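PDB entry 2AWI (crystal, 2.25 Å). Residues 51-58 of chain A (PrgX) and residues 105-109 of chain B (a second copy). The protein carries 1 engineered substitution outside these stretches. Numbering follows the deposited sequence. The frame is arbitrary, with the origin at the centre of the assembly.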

# COMPACT_ATOMS: atom_id res chain seq x y z
N SER A 51 -27.23 45.67 9.25
CA SER A 51 -26.78 44.36 8.81
C SER A 51 -27.91 43.34 8.88
O SER A 51 -28.11 42.56 7.95
CB SER A 51 -25.61 43.90 9.67
OG SER A 51 -25.30 42.54 9.40
N GLU A 52 -28.64 43.35 9.99
CA GLU A 52 -29.74 42.42 10.16
C GLU A 52 -30.86 42.74 9.17
O GLU A 52 -31.56 41.84 8.68
CB GLU A 52 -30.29 42.47 11.58
CG GLU A 52 -31.41 41.46 11.81
CD GLU A 52 -32.00 41.53 13.20
OE1 GLU A 52 -32.90 40.71 13.50
OE2 GLU A 52 -31.57 42.39 14.00
N ARG A 53 -31.04 44.03 8.89
CA ARG A 53 -32.06 44.49 7.95
C ARG A 53 -31.73 43.97 6.55
O ARG A 53 -32.59 43.42 5.87
CB ARG A 53 -32.11 46.02 7.90
CG ARG A 53 -32.66 46.70 9.15
CD ARG A 53 -34.11 46.31 9.38
NE ARG A 53 -34.88 47.41 9.96
CZ ARG A 53 -34.61 47.98 11.13
NH1 ARG A 53 -33.59 47.55 11.86
NH2 ARG A 53 -35.37 48.97 11.57
N LEU A 54 -30.48 44.14 6.12
CA LEU A 54 -30.06 43.68 4.80
C LEU A 54 -30.00 42.15 4.69
O LEU A 54 -30.09 41.60 3.60
CB LEU A 54 -28.68 44.26 4.46
CG LEU A 54 -28.55 45.79 4.45
CD1 LEU A 54 -27.08 46.17 4.38
CD2 LEU A 54 -29.33 46.37 3.26
N GLY A 55 -29.84 41.47 5.83
CA GLY A 55 -29.77 40.01 5.79
C GLY A 55 -28.38 39.53 5.38
O GLY A 55 -28.20 38.35 5.07
N VAL A 56 -27.40 40.43 5.39
CA VAL A 56 -26.03 40.10 5.01
C VAL A 56 -25.18 40.13 6.27
O VAL A 56 -25.20 41.11 7.02
CB VAL A 56 -25.47 41.11 3.97
CG1 VAL A 56 -24.02 40.77 3.63
CG2 VAL A 56 -26.34 41.09 2.74
N ASN A 57 -24.42 39.07 6.50
CA ASN A 57 -23.58 38.95 7.68
C ASN A 57 -22.71 40.17 8.01
O ASN A 57 -22.00 40.71 7.16
CB ASN A 57 -22.72 37.68 7.56
CG ASN A 57 -23.58 36.41 7.49
OD1 ASN A 57 -24.08 35.93 8.50
ND2 ASN A 57 -23.77 35.89 6.28
N PHE A 58 -22.82 40.61 9.26
CA PHE A 58 -22.09 41.76 9.80
C PHE A 58 -20.59 41.76 9.47
O PHE A 58 -20.06 42.78 9.03
CB PHE A 58 -22.31 41.80 11.31
CG PHE A 58 -21.64 42.95 11.99
CD1 PHE A 58 -22.04 44.26 11.75
CD2 PHE A 58 -20.64 42.73 12.94
CE1 PHE A 58 -21.46 45.33 12.43
CE2 PHE A 58 -20.05 43.80 13.62
CZ PHE A 58 -20.47 45.10 13.37
N THR B 105 -38.70 38.02 4.72
CA THR B 105 -38.37 39.24 5.44
C THR B 105 -36.96 39.67 5.04
O THR B 105 -36.68 40.86 4.86
CB THR B 105 -38.38 39.02 6.96
OG1 THR B 105 -39.64 38.48 7.35
CG2 THR B 105 -38.14 40.33 7.69
N SER B 106 -36.07 38.69 4.93
CA SER B 106 -34.69 38.94 4.55
C SER B 106 -34.10 37.61 4.12
O SER B 106 -34.72 36.56 4.32
CB SER B 106 -33.88 39.51 5.72
OG SER B 106 -33.54 38.50 6.65
N LEU B 107 -32.91 37.66 3.55
CA LEU B 107 -32.22 36.46 3.10
C LEU B 107 -31.86 35.57 4.30
O LEU B 107 -31.85 34.35 4.17
CB LEU B 107 -30.97 36.86 2.34
CG LEU B 107 -31.29 37.58 1.02
CD1 LEU B 107 -30.00 38.15 0.45
CD2 LEU B 107 -31.95 36.61 0.03
N GLN B 108 -31.58 36.17 5.45
CA GLN B 108 -31.27 35.38 6.64
C GLN B 108 -32.51 34.56 7.00
O GLN B 108 -32.41 33.35 7.26
CB GLN B 108 -30.89 36.29 7.81
CG GLN B 108 -29.59 37.06 7.61
CD GLN B 108 -28.36 36.17 7.65
OE1 GLN B 108 -27.28 36.56 7.22
NE2 GLN B 108 -28.52 34.96 8.19
N TYR B 109 -33.67 35.20 7.01
CA TYR B 109 -34.92 34.50 7.33
C TYR B 109 -35.24 33.41 6.33
O TYR B 109 -35.76 32.36 6.69
CB TYR B 109 -36.09 35.48 7.42
CG TYR B 109 -36.27 36.04 8.81
CD1 TYR B 109 -36.68 35.23 9.87
CD2 TYR B 109 -35.98 37.37 9.08
CE1 TYR B 109 -36.78 35.73 11.16
CE2 TYR B 109 -36.08 37.88 10.38
CZ TYR B 109 -36.48 37.05 11.41
OH TYR B 109 -36.57 37.55 12.69
O HOH W 1 -35.55 40.31 13.04
O HOH W 2 -32.82 39.44 8.92
O HOH W 3 -35.26 42.75 5.88
O HOH W 4 -32.27 40.42 2.68

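Where a helix ends, its last carbonyl groups lose their partners in the next turn, and a neighbouring chain can exploit them. The contact between two copies of PrgX illustrates the principle: the end of a helix in chain A meets the start of a helix in chain B, and ordered water carries much of the polar traffic between them. The backbones come nearest at G55(A) and Q108(B), whose CA atoms lie 4.9 Å apart.

Chain A begins with a residue that works within its own chain. S51(A), out of reach of chain B, closes the helix end twice over: its O accepts from G55(A) N at 2.9 Å and, weakly, from V56(A) N at 3.4 Å, while its OG donates to V56(A) O at 2.8 Å. The turn that follows the helix is thereby tied back to the helix itself.

E52(A) is the first residue to engage the partner, and it does so through two waters. Its CA-to-CB bond points sideways, but the extended side chain, t at both chi1 and chi2, brings its end nearer to chain B. There water 1 donates to E52(A) OE1 at 2.7 Å and also hydrogen-bonds Y109(B) OH at 3.0 Å, linking a carboxylate to a phenol. Water 2 donates to E52(A) O at 2.7 Å and lies 2.6 Å from S106(B) OG in a second hydrogen bond. That serine hydroxyl is also the N-cap of the chain B helix, accepting weakly from Q108(B) N and Y109(B) N, each 3.3 Å from S106(B) OG. One hydroxyl thus serves both its own helix and the bridge to the other chain.

The next two residues turn their side chains away and contribute their carbonyls. Two carbonyl oxygens cannot bond one another, but a water can donate to both, as water 3 does to R53(A) O at 2.8 Å and T105(B) O at 2.6 Å. Water 4 instead passes a bond along: it donates to L54(A) O at 2.6 Å and accepts from L107(B) N, 3.0 Å away, so a carbonyl at one helix end is joined to an amide at the start of the other.

G55(A) leaves the helix with positive phi (80°), a conformation in which a CB would be jammed against the preceding carbonyl. The contact adds its own demand, since an ideal CB here would sit 3.0 Å from L107(B) N and 3.2 Å from S106(B) CB. With no side chain in the way, G55(A) CA approaches S106(B) CB to 4.1 Å, and G55(A) O lies 4.2 Å from L107(B) CB. Q108(B) points toward chain A and has the largest area covered in this contact, with its side chain reaching the G55(A) carbonyl.

Beyond the glycine the contact fades. V56(A) points away, N57(A) brings the end of its side chain back near Q108(B), and F58(A) is out of reach.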